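Local coordinates for octenoyl-CoA reductase/carboxylase (Streptomyces sp., PDB 4A0S), which reductively carboxylates 2-octenoyl-CoA with NADPH, supplying an unusual extender unit for cinnabaramide polyketide biosynthesis, at residues 23-29 against 51-57; 69-73 against 193-198; 172-176 against 411-415; 221-227 against 305-311. All blocks are in the same frame, centred on the assembly; numbering follows the deposited sequence.

Contact 1 (23-29 against 51-57); sequences DTYLALH and RLGEVPM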
loop_
_atom_site.group_PDB
_atom_site.type_symbol
_atom_site.label_atom_id
_atom_site.label_comp_id
_atom_site.label_asym_id
_atom_site.label_seq_id
_atom_site.Cartn_x
_atom_site.Cartn_y
_atom_site.Cartn_z
ATOM N N ASP A 23 -4.502 44.431 -21.125
ATOM C CA ASP A 23 -4.180 44.977 -19.809
ATOM C C ASP A 23 -5.166 44.503 -18.766
ATOM O O ASP A 23 -4.855 44.462 -17.573
ATOM C CB ASP A 23 -4.259 46.504 -19.859
ATOM C CG ASP A 23 -3.094 47.118 -20.587
ATOM O OD1 ASP A 23 -2.119 46.381 -20.854
ATOM O OD2 ASP A 23 -3.148 48.332 -20.882
ATOM N N THR A 24 -6.379 44.220 -19.214
ATOM C CA THR A 24 -7.444 43.790 -18.315
ATOM C C THR A 24 -8.207 42.661 -18.966
ATOM O O THR A 24 -8.088 42.416 -20.162
ATOM C CB THR A 24 -8.452 44.930 -17.992
ATOM O OG1 THR A 24 -9.234 45.218 -19.150
ATOM C CG2 THR A 24 -7.739 46.209 -17.529
ATOM N N TYR A 25 -8.999 41.961 -18.174
ATOM C CA TYR A 25 -9.879 40.979 -18.750
ATOM C C TYR A 25 -11.143 40.863 -17.947
ATOM O O TYR A 25 -11.173 41.230 -16.774
ATOM C CB TYR A 25 -9.178 39.628 -18.904
ATOM C CG TYR A 25 -8.766 38.976 -17.619
ATOM C CD1 TYR A 25 -7.523 39.236 -17.075
ATOM C CD2 TYR A 25 -9.610 38.083 -16.959
ATOM C CE1 TYR A 25 -7.111 38.641 -15.917
ATOM C CE2 TYR A 25 -9.208 37.472 -15.768
ATOM C CZ TYR A 25 -7.958 37.763 -15.259
ATOM O OH TYR A 25 -7.516 37.186 -14.097
ATOM N N LEU A 26 -12.182 40.351 -18.599
ATOM C CA LEU A 26 -13.478 40.112 -17.962
ATOM C C LEU A 26 -13.387 38.920 -17.011
ATOM O O LEU A 26 -12.893 37.843 -17.368
ATOM C CB LEU A 26 -14.549 39.873 -19.027
ATOM C CG LEU A 26 -16.016 39.758 -18.597
ATOM C CD1 LEU A 26 -16.454 41.037 -17.911
ATOM C CD2 LEU A 26 -16.895 39.476 -19.804
ATOM N N ALA A 27 -13.855 39.115 -15.793
ATOM C CA ALA A 27 -13.760 38.056 -14.797
ATOM C C ALA A 27 -14.938 38.061 -13.854
ATOM O O ALA A 27 -15.388 39.120 -13.415
ATOM C CB ALA A 27 -12.476 38.204 -14.001
ATOM N N LEU A 28 -15.411 36.858 -13.542
ATOM C CA LEU A 28 -16.310 36.649 -12.437
ATOM C C LEU A 28 -15.437 36.730 -11.213
ATOM O O LEU A 28 -14.476 35.973 -11.086
ATOM C CB LEU A 28 -16.968 35.273 -12.513
ATOM C CG LEU A 28 -18.121 35.078 -11.526
ATOM C CD1 LEU A 28 -19.363 35.910 -11.930
ATOM C CD2 LEU A 28 -18.440 33.606 -11.409
ATOM N N HIS A 29 -15.749 37.667 -10.324
ATOM C CA HIS A 29 -14.908 37.850 -9.155
ATOM C C HIS A 29 -15.676 38.328 -7.956
ATOM O O HIS A 29 -16.842 38.744 -8.050
ATOM C CB HIS A 29 -13.782 38.836 -9.461
ATOM C CG HIS A 29 -14.262 40.220 -9.756
ATOM N ND1 HIS A 29 -14.760 40.583 -10.990
ATOM C CD2 HIS A 29 -14.324 41.327 -8.978
ATOM C CE1 HIS A 29 -15.110 41.858 -10.957
ATOM N NE2 HIS A 29 -14.851 42.334 -9.750
ATOM N N ARG A 51 -19.330 39.485 -8.928
ATOM C CA ARG A 51 -19.213 40.653 -9.799
ATOM C C ARG A 51 -18.686 40.172 -11.129
ATOM O O ARG A 51 -17.911 39.213 -11.176
ATOM C CB ARG A 51 -18.241 41.692 -9.238
ATOM C CG ARG A 51 -18.380 42.007 -7.744
ATOM C CD ARG A 51 -19.465 43.033 -7.438
ATOM N NE ARG A 51 -19.962 42.872 -6.067
ATOM C CZ ARG A 51 -21.061 43.451 -5.575
ATOM N NH1 ARG A 51 -21.794 44.255 -6.333
ATOM N NH2 ARG A 51 -21.425 43.228 -4.316
ATOM N N LEU A 52 -19.131 40.802 -12.211
ATOM C CA LEU A 52 -18.532 40.541 -13.502
ATOM C C LEU A 52 -18.042 41.849 -14.068
ATOM O O LEU A 52 -18.829 42.762 -14.319
ATOM C CB LEU A 52 -19.514 39.876 -14.460
ATOM C CG LEU A 52 -18.910 39.372 -15.768
ATOM C CD1 LEU A 52 -17.957 38.207 -15.519
ATOM C CD2 LEU A 52 -20.050 38.936 -16.695
ATOM N N GLY A 53 -16.728 41.932 -14.258
ATOM C CA GLY A 53 -16.117 43.134 -14.798
ATOM C C GLY A 53 -14.645 42.911 -15.056
ATOM O O GLY A 53 -14.082 41.835 -14.730
ATOM N N GLU A 54 -14.034 43.932 -15.653
ATOM C CA GLU A 54 -12.628 43.914 -15.991
ATOM C C GLU A 54 -11.770 43.905 -14.739
ATOM O O GLU A 54 -12.013 44.641 -13.787
ATOM C CB GLU A 54 -12.262 45.116 -16.867
ATOM C CG GLU A 54 -12.948 45.161 -18.241
ATOM C CD GLU A 54 -12.573 43.992 -19.141
ATOM O OE1 GLU A 54 -11.372 43.827 -19.440
ATOM O OE2 GLU A 54 -13.481 43.237 -19.558
ATOM N N VAL A 55 -10.761 43.051 -14.744
ATOM C CA VAL A 55 -9.792 43.031 -13.678
ATOM C C VAL A 55 -8.418 43.134 -14.327
ATOM O O VAL A 55 -8.253 42.753 -15.486
ATOM C CB VAL A 55 -9.884 41.736 -12.806
ATOM C CG1 VAL A 55 -11.217 41.648 -12.079
ATOM C CG2 VAL A 55 -9.654 40.513 -13.659
ATOM N N PRO A 56 -7.425 43.651 -13.592
ATOM C CA PRO A 56 -6.095 43.780 -14.176
ATOM C C PRO A 56 -5.525 42.429 -14.563
ATOM O O PRO A 56 -5.626 41.473 -13.794
ATOM C CB PRO A 56 -5.279 44.375 -13.032
ATOM C CG PRO A 56 -6.293 45.163 -12.248
ATOM C CD PRO A 56 -7.508 44.293 -12.267
ATOM N N MET A 57 -4.942 42.353 -15.756
ATOM C CA MET A 57 -4.145 41.197 -16.149
ATOM C C MET A 57 -2.868 41.146 -15.300
ATOM O O MET A 57 -2.081 42.089 -15.352
ATOM C CB MET A 57 -3.752 41.320 -17.615
ATOM C CG MET A 57 -2.860 40.211 -18.113
ATOM S SD MET A 57 -3.691 38.603 -18.069
ATOM C CE MET A 57 -4.822 38.741 -19.440
HETATM O O HOH W 1 -6.719 39.507 -12.895
#
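Residues 23-29 and 51-57 run antiparallel, with hydrogen-bonded pairs Tyr25-Val55, Ala27-Gly53 and His29-Arg51 and the strand axes at 123° between 24-29 and 54-56. They are part of a small antiparallel sheet that strand 110-112 completes. The chain turns a corner at Gly53, so 51-52 and 54-56 pair with 24-29 as two short strands.

Tyr25, Ala27, His29, Arg51 and Val55 share one face. Val55 is wedged between two rings. Its CG2 lies over one face of Tyr25, 3.7 Å from the ring centroid, and also meets Ala27 CB. Its CG1 covers one face of His29, and Arg51 CB covers the opposite face, 3.5 Å from His29 NE2. The His29 side chain is turned between its own backbone N and carbonyl carbon (chi1 65°). His29 ND1 then donates to Ala27 O at 2.9 Å; the oxygen lies in the ring plane, while ND1 stands above the carbonyl plane. Gly53 N reaches the same oxygen from the opposite face of that plane. Beyond the ring, Arg51 leads off to a salt bridge with Asp34. Met57 makes an oblique Met-aromatic contact, SD lying 5.0 Å from the Tyr25 centroid.

On the other face Leu26 CD1 packs on Leu52 CG at 3.7 Å. The Glu54 chain bends back at chi2 (-63°) toward Thr24. Thr24 OG1 donates to Glu54 OE1 at 2.6 Å, on the lone pair away from OE2.

Contact 2 (69-73 against 193-198); sequences VMASS and WEEAAV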
loop_
_atom_site.group_PDB
_atom_site.type_symbol
_atom_site.label_atom_id
_atom_site.label_comp_id
_atom_site.label_asym_id
_atom_site.label_seq_id
_atom_site.Cartn_x
_atom_site.Cartn_y
_atom_site.Cartn_z
ATOM N N VAL A 69 -9.451 31.369 -21.491
ATOM C CA VAL A 69 -10.387 30.390 -20.980
ATOM C C VAL A 69 -11.626 30.317 -21.867
ATOM O O VAL A 69 -12.358 31.297 -22.019
ATOM C CB VAL A 69 -10.805 30.715 -19.546
ATOM C CG1 VAL A 69 -11.789 29.673 -19.036
ATOM C CG2 VAL A 69 -9.585 30.789 -18.640
ATOM N N MET A 70 -11.874 29.141 -22.416
ATOM C CA MET A 70 -12.998 28.970 -23.315
ATOM C C MET A 70 -14.267 28.689 -22.550
ATOM O O MET A 70 -15.314 29.250 -22.846
ATOM C CB MET A 70 -12.682 27.870 -24.318
ATOM C CG MET A 70 -11.628 28.322 -25.324
ATOM S SD MET A 70 -12.189 29.727 -26.316
ATOM C CE MET A 70 -13.351 28.894 -27.370
ATOM N N ALA A 71 -14.143 27.842 -21.535
ATOM C CA ALA A 71 -15.249 27.468 -20.696
ATOM C C ALA A 71 -14.687 27.080 -19.338
ATOM O O ALA A 71 -13.519 26.682 -19.224
ATOM C CB ALA A 71 -16.002 26.302 -21.315
ATOM N N SER A 72 -15.529 27.184 -18.325
ATOM C CA SER A 72 -15.167 26.832 -16.980
ATOM C C SER A 72 -16.396 26.131 -16.430
ATOM O O SER A 72 -17.247 25.665 -17.203
ATOM C CB SER A 72 -14.823 28.105 -16.208
ATOM O OG SER A 72 -14.350 27.825 -14.910
ATOM N N SER A 73 -16.494 26.009 -15.112
ATOM C CA SER A 73 -17.674 25.400 -14.544
ATOM C C SER A 73 -17.912 26.021 -13.191
ATOM O O SER A 73 -16.993 26.609 -12.588
ATOM C CB SER A 73 -17.470 23.892 -14.386
ATOM O OG SER A 73 -16.675 23.626 -13.246
ATOM N N TRP A 193 -15.594 22.753 -25.524
ATOM C CA TRP A 193 -14.954 23.500 -24.451
ATOM C C TRP A 193 -15.659 23.300 -23.128
ATOM O O TRP A 193 -15.028 22.957 -22.112
ATOM C CB TRP A 193 -14.909 24.979 -24.782
ATOM C CG TRP A 193 -14.101 25.276 -25.953
ATOM C CD1 TRP A 193 -14.550 25.738 -27.154
ATOM C CD2 TRP A 193 -12.680 25.118 -26.086
ATOM N NE1 TRP A 193 -13.506 25.897 -28.016
ATOM C CE2 TRP A 193 -12.343 25.522 -27.391
ATOM C CE3 TRP A 193 -11.656 24.685 -25.223
ATOM C CZ2 TRP A 193 -11.022 25.520 -27.858
ATOM C CZ3 TRP A 193 -10.348 24.679 -25.685
ATOM C CH2 TRP A 193 -10.043 25.077 -26.995
ATOM N N GLU A 194 -16.975 23.505 -23.146
ATOM C CA GLU A 194 -17.768 23.413 -21.941
ATOM C C GLU A 194 -17.759 21.979 -21.385
ATOM O O GLU A 194 -17.709 21.768 -20.170
ATOM C CB GLU A 194 -19.191 23.940 -22.176
ATOM C CG GLU A 194 -19.947 23.223 -23.290
ATOM C CD GLU A 194 -19.688 23.797 -24.679
ATOM O OE1 GLU A 194 -18.635 24.433 -24.924
ATOM O OE2 GLU A 194 -20.569 23.589 -25.539
ATOM N N GLU A 195 -17.764 20.990 -22.268
ATOM C CA GLU A 195 -17.690 19.591 -21.829
ATOM C C GLU A 195 -16.361 19.285 -21.137
ATOM O O GLU A 195 -16.319 18.622 -20.093
ATOM C CB GLU A 195 -17.816 18.672 -23.027
ATOM C CG GLU A 195 -19.227 18.481 -23.534
ATOM C CD GLU A 195 -19.235 17.926 -24.942
ATOM O OE1 GLU A 195 -18.160 17.567 -25.442
ATOM O OE2 GLU A 195 -20.325 17.842 -25.544
ATOM N N ALA A 196 -15.283 19.757 -21.752
ATOM C CA ALA A 196 -13.927 19.598 -21.226
ATOM C C ALA A 196 -13.771 20.316 -19.870
ATOM O O ALA A 196 -13.176 19.774 -18.939
ATOM C CB ALA A 196 -12.923 20.122 -22.227
ATOM N N ALA A 197 -14.360 21.507 -19.768
ATOM C CA ALA A 197 -14.261 22.377 -18.593
ATOM C C ALA A 197 -14.924 21.830 -17.334
ATOM O O ALA A 197 -14.488 22.147 -16.225
ATOM C CB ALA A 197 -14.852 23.739 -18.909
ATOM N N VAL A 198 -15.973 21.020 -17.496
ATOM C CA VAL A 198 -16.778 20.608 -16.341
ATOM C C VAL A 198 -16.104 19.573 -15.440
ATOM O O VAL A 198 -16.472 19.406 -14.291
ATOM C CB VAL A 198 -18.209 20.131 -16.738
ATOM C CG1 VAL A 198 -19.038 21.281 -17.267
ATOM C CG2 VAL A 198 -18.163 18.967 -17.731
#
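Met70 lies flat against the indole of Trp193. Its CG sits 3.4 Å above the ring plane, over the centre. Met70 CB is 3.3 Å from Trp193 CD2, so the covering begins at the first side-chain carbon. The chain bends at chi2 and again at chi3 (-73°). These two bends keep the whole side chain over one face of the indole. Met70 CE makes a CH-pi contact over the five-membered ring, 3.1 Å from Trp193 NE1. Met70 SD stands over the same ring, 4.4 Å from the centroid and 14° off the normal. This is a Met-aromatic contact made over the face. Trp193 is further held by Lys187 in a cation-pi contact and by the ring of His136.

Met70 and Ala71 both face Ser118 and form a classic beta bulge in strand 64-73. The bulge turns both side chains toward helix 193-197, whose axis makes an angle of 46° with the strand segment. The helix thus packs on the sheet of the GroES-like domain.

Past the indole the contact is made by small groups and backbone. Ala71 CB rests on the helix backbone, 3.4 Å from Glu194 CA. Ala197 CB presses on the strand carbonyl, 3.2 Å from Ala71 O. Farther along, Ser73 CB lies against the backbone of Val198, 3.9 Å from its CA. No hydrogen bond crosses between strand and helix. The polar ends turn to other partners: Ser73 OG bonds with Asp116 and Lys408, and Ser72 OG with the Asp116 carbonyl. Glu194 OE2 accepts from Gly419 N.

Contact 3 (172-176 against 411-415); sequences GLAEY and VLCMA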
loop_
_atom_site.group_PDB
_atom_site.type_symbol
_atom_site.label_atom_id
_atom_site.label_comp_id
_atom_site.label_asym_id
_atom_site.label_seq_id
_atom_site.Cartn_x
_atom_site.Cartn_y
_atom_site.Cartn_z
ATOM N N GLY A 172 -10.564 30.470 -13.309
ATOM C CA GLY A 172 -11.027 30.195 -14.655
ATOM C C GLY A 172 -12.381 30.756 -15.044
ATOM O O GLY A 172 -12.775 30.630 -16.198
ATOM N N LEU A 173 -13.105 31.358 -14.105
ATOM C CA LEU A 173 -14.388 31.973 -14.472
ATOM C C LEU A 173 -14.156 33.391 -14.989
ATOM O O LEU A 173 -14.544 34.389 -14.385
ATOM C CB LEU A 173 -15.379 31.915 -13.326
ATOM C CG LEU A 173 -15.972 30.516 -13.146
ATOM C CD1 LEU A 173 -16.537 30.378 -11.762
ATOM C CD2 LEU A 173 -17.045 30.254 -14.174
ATOM N N ALA A 174 -13.489 33.454 -16.127
ATOM C CA ALA A 174 -13.002 34.703 -16.676
ATOM C C ALA A 174 -12.586 34.370 -18.079
ATOM O O ALA A 174 -12.574 33.204 -18.456
ATOM C CB ALA A 174 -11.790 35.182 -15.883
ATOM N N GLU A 175 -12.209 35.384 -18.837
ATOM C CA GLU A 175 -11.787 35.169 -20.203
ATOM C C GLU A 175 -10.355 34.660 -20.232
ATOM O O GLU A 175 -9.952 34.020 -21.186
ATOM C CB GLU A 175 -11.935 36.451 -21.003
ATOM C CG GLU A 175 -13.402 36.868 -21.167
ATOM C CD GLU A 175 -13.629 37.736 -22.392
ATOM O OE1 GLU A 175 -12.786 38.595 -22.685
ATOM O OE2 GLU A 175 -14.653 37.549 -23.079
ATOM N N TYR A 176 -9.605 34.932 -19.175
ATOM C CA TYR A 176 -8.260 34.393 -19.054
ATOM C C TYR A 176 -8.088 33.849 -17.685
ATOM O O TYR A 176 -8.724 34.311 -16.740
ATOM C CB TYR A 176 -7.193 35.469 -19.285
ATOM C CG TYR A 176 -7.215 36.005 -20.679
ATOM C CD1 TYR A 176 -8.017 37.096 -20.995
ATOM C CD2 TYR A 176 -6.443 35.431 -21.690
ATOM C CE1 TYR A 176 -8.062 37.606 -22.261
ATOM C CE2 TYR A 176 -6.494 35.930 -22.988
ATOM C CZ TYR A 176 -7.316 37.031 -23.252
ATOM O OH TYR A 176 -7.425 37.579 -24.507
ATOM N N VAL A 411 -19.726 26.918 -17.633
ATOM C CA VAL A 411 -19.824 28.326 -17.944
ATOM C C VAL A 411 -18.929 28.566 -19.140
ATOM O O VAL A 411 -17.726 28.288 -19.096
ATOM C CB VAL A 411 -19.412 29.223 -16.733
ATOM C CG1 VAL A 411 -19.411 30.692 -17.102
ATOM C CG2 VAL A 411 -20.343 28.999 -15.541
ATOM N N LEU A 412 -19.518 29.057 -20.221
ATOM C CA LEU A 412 -18.726 29.525 -21.334
ATOM C C LEU A 412 -18.064 30.799 -20.859
ATOM O O LEU A 412 -18.673 31.602 -20.151
ATOM C CB LEU A 412 -19.592 29.814 -22.562
ATOM C CG LEU A 412 -20.401 28.647 -23.110
ATOM C CD1 LEU A 412 -21.418 29.131 -24.171
ATOM C CD2 LEU A 412 -19.496 27.522 -23.625
ATOM N N CYS A 413 -16.802 30.968 -21.212
ATOM C CA CYS A 413 -16.109 32.167 -20.828
ATOM C C CYS A 413 -15.838 32.924 -22.093
ATOM O O CYS A 413 -16.671 33.726 -22.527
ATOM C CB CYS A 413 -14.843 31.814 -20.061
ATOM S SG CYS A 413 -15.278 30.988 -18.532
ATOM N N MET A 414 -14.708 32.645 -22.713
ATOM C CA MET A 414 -14.422 33.247 -23.987
ATOM C C MET A 414 -15.189 32.568 -25.121
ATOM O O MET A 414 -15.478 33.211 -26.118
ATOM C CB MET A 414 -12.928 33.247 -24.260
ATOM C CG MET A 414 -12.500 34.258 -25.299
ATOM S SD MET A 414 -10.734 34.108 -25.519
ATOM C CE MET A 414 -10.173 35.174 -24.182
ATOM N N ALA A 415 -15.526 31.283 -24.983
ATOM C CA ALA A 415 -16.263 30.586 -26.051
ATOM C C ALA A 415 -17.588 31.316 -26.304
ATOM O O ALA A 415 -18.383 31.466 -25.383
ATOM C CB ALA A 415 -16.511 29.140 -25.688
HETATM O O HOH W 2 -17.072 36.241 -22.128
#
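Cys413 CB packs closely on the backbone of 172-176, 3.1 Å from Ala174 O. Cys413 SG stands 3.4 Å from Gly172 O. Leu173 is the centre of an inverse gamma turn. Next to the cysteine, Leu173 CD2 fits against the branch point of Val411, 3.6 Å from Val411 CB, the two side chains crossing at about a right angle. Met414 fills the other end. Its chain is extended as far as SD and bends at chi3 (-85°). That bend puts Met414 CE over one face of the Tyr176 ring, 3.5 Å from Tyr176 CZ and offset toward the rim. Met414 CE also lies 3.2 Å from Glu175 O.

The side by Glu175 is looser. This residue is partly exposed, and its carboxylate does not bond to 411-415 directly. One water bridges the gap, donating to Glu175 OE2 at 2.9 Å and to Cys413 O at 2.6 Å.

The contact joins the loop before strand 176-180 to the end of strand 408-412. Strand 24-31 lies along the loop, with Leu28 on Leu173. Strand 64-73 meets both segments through Ser72, and helix 2-8 covers Tyr176 and Met414.

Contact 4 (221-227 against 305-311); sequences GDIVLIW and REPDIVF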
loop_
_atom_site.group_PDB
_atom_site.type_symbol
_atom_site.label_atom_id
_atom_site.label_comp_id
_atom_site.label_asym_id
_atom_site.label_seq_id
_atom_site.Cartn_x
_atom_site.Cartn_y
_atom_site.Cartn_z
ATOM N N GLY A 221 -15.693 -5.020 -8.410
ATOM C CA GLY A 221 -16.455 -5.789 -7.449
ATOM C C GLY A 221 -16.800 -5.015 -6.194
ATOM O O GLY A 221 -17.708 -5.395 -5.455
ATOM N N ASP A 222 -16.085 -3.921 -5.955
ATOM C CA ASP A 222 -16.350 -3.084 -4.808
ATOM C C ASP A 222 -17.700 -2.437 -4.974
ATOM O O ASP A 222 -18.053 -2.009 -6.063
ATOM C CB ASP A 222 -15.295 -1.989 -4.685
ATOM C CG ASP A 222 -14.078 -2.447 -3.910
ATOM O OD1 ASP A 222 -14.105 -3.582 -3.352
ATOM O OD2 ASP A 222 -13.119 -1.661 -3.845
ATOM N N ILE A 223 -18.441 -2.376 -3.877
ATOM C CA ILE A 223 -19.702 -1.665 -3.829
ATOM C C ILE A 223 -19.398 -0.313 -3.226
ATOM O O ILE A 223 -18.771 -0.227 -2.179
ATOM C CB ILE A 223 -20.725 -2.431 -2.991
ATOM C CG1 ILE A 223 -21.084 -3.725 -3.717
ATOM C CG2 ILE A 223 -21.961 -1.572 -2.763
ATOM C CD1 ILE A 223 -21.542 -4.827 -2.819
ATOM N N VAL A 224 -19.798 0.744 -3.908
ATOM C CA VAL A 224 -19.436 2.071 -3.467
ATOM C C VAL A 224 -20.704 2.859 -3.282
ATOM O O VAL A 224 -21.445 3.103 -4.239
ATOM C CB VAL A 224 -18.532 2.799 -4.478
ATOM C CG1 VAL A 224 -18.151 4.162 -3.952
ATOM C CG2 VAL A 224 -17.267 1.974 -4.777
ATOM N N LEU A 225 -20.947 3.260 -2.046
ATOM C CA LEU A 225 -22.098 4.066 -1.744
ATOM C C LEU A 225 -21.719 5.496 -2.016
ATOM O O LEU A 225 -20.732 6.000 -1.482
ATOM C CB LEU A 225 -22.489 3.907 -0.291
ATOM C CG LEU A 225 -23.760 4.639 0.129
ATOM C CD1 LEU A 225 -24.974 3.972 -0.496
ATOM C CD2 LEU A 225 -23.859 4.636 1.630
ATOM N N ILE A 226 -22.486 6.153 -2.865
ATOM C CA ILE A 226 -22.127 7.484 -3.278
ATOM C C ILE A 226 -23.196 8.432 -2.776
ATOM O O ILE A 226 -24.323 8.414 -3.257
ATOM C CB ILE A 226 -22.003 7.579 -4.805
ATOM C CG1 ILE A 226 -20.973 6.555 -5.302
ATOM C CG2 ILE A 226 -21.623 9.016 -5.223
ATOM C CD1 ILE A 226 -21.062 6.239 -6.743
ATOM N N TRP A 227 -22.829 9.253 -1.804
ATOM C CA TRP A 227 -23.691 10.332 -1.353
ATOM C C TRP A 227 -23.779 11.451 -2.375
ATOM O O TRP A 227 -22.887 11.607 -3.217
ATOM C CB TRP A 227 -23.159 10.899 -0.055
ATOM C CG TRP A 227 -23.295 9.971 1.071
ATOM C CD1 TRP A 227 -22.297 9.249 1.667
ATOM C CD2 TRP A 227 -24.499 9.633 1.753
ATOM N NE1 TRP A 227 -22.803 8.490 2.676
ATOM C CE2 TRP A 227 -24.154 8.709 2.764
ATOM C CE3 TRP A 227 -25.838 10.031 1.624
ATOM C CZ2 TRP A 227 -25.102 8.168 3.643
ATOM C CZ3 TRP A 227 -26.779 9.496 2.492
ATOM C CH2 TRP A 227 -26.405 8.575 3.493
ATOM N N ARG A 305 -24.016 -6.538 -0.679
ATOM C CA ARG A 305 -23.196 -6.391 0.520
ATOM C C ARG A 305 -23.229 -4.965 1.021
ATOM O O ARG A 305 -23.648 -4.065 0.311
ATOM C CB ARG A 305 -21.726 -6.750 0.232
ATOM C CG ARG A 305 -21.509 -8.108 -0.391
ATOM C CD ARG A 305 -20.021 -8.419 -0.540
ATOM N NE ARG A 305 -19.249 -7.304 -1.083
ATOM C CZ ARG A 305 -18.948 -7.150 -2.366
ATOM N NH1 ARG A 305 -19.374 -8.017 -3.269
ATOM N NH2 ARG A 305 -18.233 -6.102 -2.751
ATOM N N GLU A 306 -22.748 -4.763 2.237
ATOM C CA GLU A 306 -22.436 -3.427 2.717
ATOM C C GLU A 306 -21.443 -2.750 1.788
ATOM O O GLU A 306 -20.617 -3.408 1.159
ATOM C CB GLU A 306 -21.854 -3.474 4.120
ATOM C CG GLU A 306 -22.850 -3.898 5.179
ATOM C CD GLU A 306 -22.147 -4.344 6.455
ATOM O OE1 GLU A 306 -21.284 -5.260 6.390
ATOM O OE2 GLU A 306 -22.440 -3.768 7.515
ATOM N N PRO A 307 -21.526 -1.422 1.686
ATOM C CA PRO A 307 -20.575 -0.793 0.794
ATOM C C PRO A 307 -19.137 -0.997 1.260
ATOM O O PRO A 307 -18.871 -1.039 2.450
ATOM C CB PRO A 307 -20.963 0.683 0.853
ATOM C CG PRO A 307 -21.710 0.844 2.096
ATOM C CD PRO A 307 -22.451 -0.449 2.280
ATOM N N ASP A 308 -18.240 -1.145 0.303
ATOM C CA ASP A 308 -16.822 -1.298 0.559
ATOM C C ASP A 308 -16.225 0.076 0.739
ATOM O O ASP A 308 -15.311 0.274 1.532
ATOM C CB ASP A 308 -16.201 -1.994 -0.640
ATOM C CG ASP A 308 -16.711 -3.408 -0.779
ATOM O OD1 ASP A 308 -16.442 -4.190 0.151
ATOM O OD2 ASP A 308 -17.423 -3.718 -1.762
ATOM N N ILE A 309 -16.757 1.023 -0.026
ATOM C CA ILE A 309 -16.303 2.403 0.038
ATOM C C ILE A 309 -17.540 3.266 0.104
ATOM O O ILE A 309 -18.486 3.060 -0.659
ATOM C CB ILE A 309 -15.476 2.803 -1.199
ATOM C CG1 ILE A 309 -14.205 1.958 -1.321
ATOM C CG2 ILE A 309 -15.094 4.303 -1.162
ATOM C CD1 ILE A 309 -13.646 1.972 -2.734
ATOM N N VAL A 310 -17.523 4.222 1.020
ATOM C CA VAL A 310 -18.553 5.222 1.070
ATOM C C VAL A 310 -17.905 6.504 0.610
ATOM O O VAL A 310 -16.894 6.948 1.153
ATOM C CB VAL A 310 -19.118 5.404 2.475
ATOM C CG1 VAL A 310 -20.202 6.449 2.460
ATOM C CG2 VAL A 310 -19.625 4.071 2.999
ATOM N N PHE A 311 -18.524 7.093 -0.394
ATOM C CA PHE A 311 -18.033 8.293 -1.033
ATOM C C PHE A 311 -18.753 9.454 -0.369
ATOM O O PHE A 311 -19.940 9.693 -0.600
ATOM C CB PHE A 311 -18.340 8.206 -2.523
ATOM C CG PHE A 311 -17.776 9.329 -3.337
ATOM C CD1 PHE A 311 -18.514 10.484 -3.553
ATOM C CD2 PHE A 311 -16.522 9.216 -3.914
ATOM C CE1 PHE A 311 -17.995 11.532 -4.320
ATOM C CE2 PHE A 311 -16.001 10.239 -4.695
ATOM C CZ PHE A 311 -16.740 11.410 -4.886
HETATM O O HOH W 3 -17.667 -8.484 -6.169
#
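Asp308 OD2 is gripped by two donors, Ile223 N and Arg305 NH2. Ile223 N gives Asp308 OD2 a nearly straight bond of 2.7 Å (173°) on the lone pair away from OD1. Arg305 NH2 comes to the lone pair of Asp308 OD2 on the OD1 side, also at 2.7 Å, and makes a salt bridge. Arg305 NH2 also donates to Gly221 O at 2.8 Å. Both acceptors lie near the guanidinium plane, so they fix its rotation. The Arg305 chain bends at chi3 (-45°), which brings the group over Ile223. Ile223 CD1 sits over the centre of one guanidinium face, 3.5 Å from Arg305 CZ. Asp222 OD1 is 3.7 Å from Asp308 OD2, a like-charge approach. It is probably eased by Lys219 on Asp222 and Arg327 on Asp308.

Ile223 O also takes two donors, Asp308 N and Ile309 N. Beyond it the strands are parallel. Leu225 N donates to Ile309 O, and Phe311 N to Leu225 O (2.7 Å). Val224 and Ile309 lie side by side on one face, which Ile226 and Phe311 share, crossing obliquely. Leu225 and Val310 lie side by side on the other. At the end, Val310 CG1 meets the edge of the Trp227 indole, 3.3 Å from Trp227 NE1. Strands 223-226 and 309-312 are the central neighbours of the six-stranded parallel sheet, order 3-2-1-4-5-6, of the Rossmann fold that binds NADP.

In the fold
Contacts 1, 2 and 3 gather in one half of the chain, and contact 4 lies across the chain's centre, about 43 Å from contact 1 between centres. Contact 3 is in the middle of the first group. It probably hydrogen-bonds to both contact 1 (Leu28 N to Leu173 O, 2.7 Å) and contact 2 (Ser72 N to Val411 O, 2.6 Å). Contacts 2 and 3 are about 8 Å apart between centres and share a sheet. Along the chain, contact 4 is nested in the loop closed by contact 3. NADP comes nearest to contacts 2 and 4: about 8 Å from the Ser73 side chain and 6 Å from that of Trp227. Contact 1 lies away from the binding sites.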